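Local structure of nicking enzyme (Staphylococcus aureus, 4HT4) at residues 46-51 and 119-124. The protein probably nicks and relaxes plasmid DNA as a conjugative relaxase in resistance transfer, this chain being its N-terminal MobA/MobL-family part. The protein carries 1 engineered substitution. Residues are numbered along the deposited sequence; the frame is centred on the assembly and turned at random.
Sequences CDYSEI and LNIHKI. With NI (nickel (II) ion), chain C.
Tyr48 holds CG anti to its backbone N (chi1 -172°), and Ile121, with CG1 anti to its carbonyl carbon, is extended at chi2 (-180°), which places CD1 4.1 Å from CD2 of the Tyr48 ring as the two side chains cross. They sit on the same face of the five-stranded antiparallel sheet of this relaxase, where strand 48-52 forms the edge and strand 117-122 is its neighbour. Leu119 is on that face too, its CD2 near the plane of the Tyr48 ring at the ring's edge, and helix 96-108 packs against Tyr48 through Ile100 and Lys104. Tyr48 OH donates to Glu50 OE1 (2.9 Å), which lies in the ring plane at its edge; the hydroxyl meets OE1 from above the carboxylate plane, 61° out of it. Glu50 and Leu119 form a hydrogen-bonded pair, Leu119 N to Glu50 O being 2.7 Å. Toward His122, Ile121 N donates to Tyr48 O (2.9 Å), and Asp47 N to Ile121 O (3.2 Å). The Asp47 carboxylate, ahead of Tyr48, approaches the backbone after His122: Ile124 N makes a weak 3.4 Å bond to OD2, while Ile124 CD1 packs on Asp47 CB. Strand 117-122 also carries His122, which binds nickel with His130 and His132; Asn25 O accepts from its NE2, and its ND1 binds nickel at 2.0 Å.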
ATOM      1  N   CYS A  46       5.079  14.256   3.878  1.00 67.39           N
ATOM      2  CA  CYS A  46       5.474  12.967   3.325  1.00 67.67           C
ATOM      3  C   CYS A  46       6.985  12.939   3.152  1.00 74.53           C
ATOM      4  O   CYS A  46       7.550  13.779   2.452  1.00 87.43           O
ATOM      5  CB  CYS A  46       4.792  12.720   1.978  1.00 72.87           C
ATOM      6  SG  CYS A  46       5.169  11.113   1.240  1.00 77.37           S
ATOM      7  N   ASP A  47       7.636  11.972   3.789  1.00 75.88           N
ATOM      8  CA  ASP A  47       9.094  11.916   3.793  1.00 77.70           C
ATOM      9  C   ASP A  47       9.666  10.952   2.753  1.00 63.18           C
ATOM     10  O   ASP A  47      10.833  11.060   2.374  1.00 57.10           O
ATOM     11  CB  ASP A  47       9.609  11.565   5.192  1.00 69.23           C
ATOM     12  CG  ASP A  47       9.092  12.517   6.255  1.00 75.85           C
ATOM     13  OD1 ASP A  47       9.640  13.632   6.375  1.00 84.60           O
ATOM     14  OD2 ASP A  47       8.139  12.146   6.971  1.00 71.16           O
ATOM     15  N   TYR A  48       8.845  10.014   2.292  1.00 67.64           N
ATOM     16  CA  TYR A  48       9.274   9.088   1.249  1.00 72.16           C
ATOM     17  C   TYR A  48       8.090   8.549   0.452  1.00 76.22           C
ATOM     18  O   TYR A  48       7.072   8.159   1.023  1.00 66.37           O
ATOM     19  CB  TYR A  48      10.076   7.931   1.848  1.00 69.38           C
ATOM     20  CG  TYR A  48      10.718   7.033   0.815  1.00 66.42           C
ATOM     21  CD1 TYR A  48      11.951   7.350   0.264  1.00 64.02           C
ATOM     22  CD2 TYR A  48      10.093   5.866   0.395  1.00 70.79           C
ATOM     23  CE1 TYR A  48      12.545   6.532  -0.679  1.00 68.89           C
ATOM     24  CE2 TYR A  48      10.680   5.040  -0.548  1.00 67.72           C
ATOM     25  CZ  TYR A  48      11.905   5.379  -1.082  1.00 65.73           C
ATOM     26  OH  TYR A  48      12.494   4.562  -2.020  1.00 68.48           O
ATOM     27  N   SER A  49       8.232   8.531  -0.869  1.00 73.40           N
ATOM     28  CA  SER A  49       7.191   8.014  -1.747  1.00 64.06           C
ATOM     29  C   SER A  49       7.786   7.170  -2.863  1.00 63.78           C
ATOM     30  O   SER A  49       8.806   7.531  -3.452  1.00 67.46           O
ATOM     31  CB  SER A  49       6.365   9.156  -2.339  1.00 60.01           C
ATOM     32  OG  SER A  49       5.609   9.810  -1.339  1.00 78.09           O
ATOM     33  N   GLU A  50       7.140   6.046  -3.152  1.00 65.09           N
ATOM     34  CA  GLU A  50       7.587   5.161  -4.219  1.00 74.43           C
ATOM     35  C   GLU A  50       6.462   4.234  -4.662  1.00 69.35           C
ATOM     36  O   GLU A  50       5.637   3.811  -3.853  1.00 66.29           O
ATOM     37  CB  GLU A  50       8.789   4.333  -3.757  1.00 68.64           C
ATOM     38  CG  GLU A  50       9.409   3.476  -4.850  1.00 71.64           C
ATOM     39  CD  GLU A  50      10.466   2.530  -4.319  1.00 73.07           C
ATOM     40  OE1 GLU A  50      10.698   2.527  -3.091  1.00 84.91           O
ATOM     41  OE2 GLU A  50      11.063   1.789  -5.126  1.00 73.85           O
ATOM     42  N   ILE A  51       6.431   3.927  -5.955  1.00 71.50           N
ATOM     43  CA  ILE A  51       5.496   2.946  -6.487  1.00 70.47           C
ATOM     44  C   ILE A  51       6.245   1.698  -6.938  1.00 72.84           C
ATOM     45  O   ILE A  51       7.122   1.765  -7.799  1.00 72.91           O
ATOM     46  CB  ILE A  51       4.691   3.499  -7.667  1.00 62.82           C
ATOM     47  CG1 ILE A  51       3.817   4.667  -7.213  1.00 63.28           C
ATOM     48  CG2 ILE A  51       3.831   2.404  -8.278  1.00 60.28           C
ATOM     49  CD1 ILE A  51       2.906   5.187  -8.294  1.00 79.48           C
ATOM     50  N   LEU A 119       3.749   3.114  -2.016  1.00 64.95           N
ATOM     51  CA  LEU A 119       4.340   3.250  -0.689  1.00 61.98           C
ATOM     52  C   LEU A 119       4.581   4.704  -0.307  1.00 61.78           C
ATOM     53  O   LEU A 119       5.222   5.455  -1.044  1.00 65.70           O
ATOM     54  CB  LEU A 119       5.655   2.473  -0.609  1.00 71.47           C
ATOM     55  CG  LEU A 119       6.431   2.609   0.702  1.00 67.45           C
ATOM     56  CD1 LEU A 119       5.651   1.998   1.856  1.00 49.56           C
ATOM     57  CD2 LEU A 119       7.805   1.971   0.579  1.00 61.16           C
ATOM     58  N   ASN A 120       4.062   5.092   0.854  1.00 61.36           N
ATOM     59  CA  ASN A 120       4.282   6.429   1.390  1.00 65.75           C
ATOM     60  C   ASN A 120       4.572   6.382   2.885  1.00 70.43           C
ATOM     61  O   ASN A 120       3.781   5.846   3.662  1.00 68.75           O
ATOM     62  CB  ASN A 120       3.076   7.329   1.120  1.00 75.44           C
ATOM     63  CG  ASN A 120       2.697   7.371  -0.345  1.00 68.94           C
ATOM     64  OD1 ASN A 120       1.741   6.723  -0.769  1.00 62.24           O
ATOM     65  ND2 ASN A 120       3.453   8.129  -1.130  1.00 63.21           N
ATOM     66  N   ILE A 121       5.707   6.944   3.282  1.00 71.58           N
ATOM     67  CA  ILE A 121       6.115   6.927   4.681  1.00 66.52           C
ATOM     68  C   ILE A 121       5.850   8.264   5.368  1.00 71.44           C
ATOM     69  O   ILE A 121       6.295   9.313   4.902  1.00 71.09           O
ATOM     70  CB  ILE A 121       7.600   6.571   4.824  1.00 64.42           C
ATOM     71  CG1 ILE A 121       7.888   5.227   4.155  1.00 69.39           C
ATOM     72  CG2 ILE A 121       7.996   6.532   6.290  1.00 68.12           C
ATOM     73  CD1 ILE A 121       9.328   4.795   4.254  1.00 63.26           C
ATOM     74  N   HIS A 122       5.127   8.212   6.483  1.00 70.97           N
ATOM     75  CA  HIS A 122       4.776   9.414   7.229  1.00 74.64           C
ATOM     76  C   HIS A 122       5.668   9.635   8.439  1.00 79.10           C
ATOM     77  O   HIS A 122       6.251   8.691   8.972  1.00 64.13           O
ATOM     78  CB  HIS A 122       3.329   9.337   7.707  1.00 71.74           C
ATOM     79  CG  HIS A 122       2.318   9.595   6.637  1.00 70.85           C
ATOM     80  ND1 HIS A 122       0.961   9.535   6.867  1.00 62.23           N
ATOM     81  CD2 HIS A 122       2.467   9.916   5.329  1.00 71.62           C
ATOM     82  CE1 HIS A 122       0.316   9.814   5.746  1.00 76.82           C
ATOM     83  NE2 HIS A 122       1.207  10.044   4.799  1.00 69.85           N
ATOM     84  N   LYS A 123       5.740  10.897   8.857  1.00 80.15           N
ATOM     85  CA  LYS A 123       6.403  11.348  10.085  1.00 78.02           C
ATOM     86  C   LYS A 123       7.558  10.507  10.637  1.00 78.32           C
ATOM     87  O   LYS A 123       7.462   9.947  11.729  1.00 67.57           O
ATOM     88  CB  LYS A 123       5.369  11.615  11.190  1.00 74.39           C
ATOM     89  CG  LYS A 123       4.357  10.499  11.400  1.00 69.98           C
ATOM     90  CD  LYS A 123       3.436  10.801  12.573  1.00 75.08           C
ATOM     91  CE  LYS A 123       2.627  12.065  12.344  1.00 64.55           C
ATOM     92  NZ  LYS A 123       1.711  12.342  13.484  1.00 64.18           N
ATOM     93  N   ILE A 124       8.652  10.435   9.885  1.00 81.71           N
ATOM     94  CA  ILE A 124       9.884   9.881  10.424  1.00 79.27           C
ATOM     95  C   ILE A 124      10.448  10.932  11.376  1.00 89.27           C
ATOM     96  O   ILE A 124       9.991  12.078  11.372  1.00100.72           O
ATOM     97  CB  ILE A 124      10.904   9.555   9.319  1.00 75.53           C
ATOM     98  CG1 ILE A 124      10.197   9.014   8.078  1.00 62.64           C
ATOM     99  CG2 ILE A 124      11.931   8.544   9.813  1.00 94.46           C
ATOM    100  CD1 ILE A 124      11.146   8.545   6.998  1.00 60.11           C
TER
HETATM  101 NI    NI C 201      -0.385   8.716   8.120  0.99 67.62          NI
HETATM  102  O   HOH W   1      -1.520   8.361   9.683  1.00 71.29           O
HETATM  103  O   HOH W   2      -1.576   9.808   6.993  0.65 73.56           O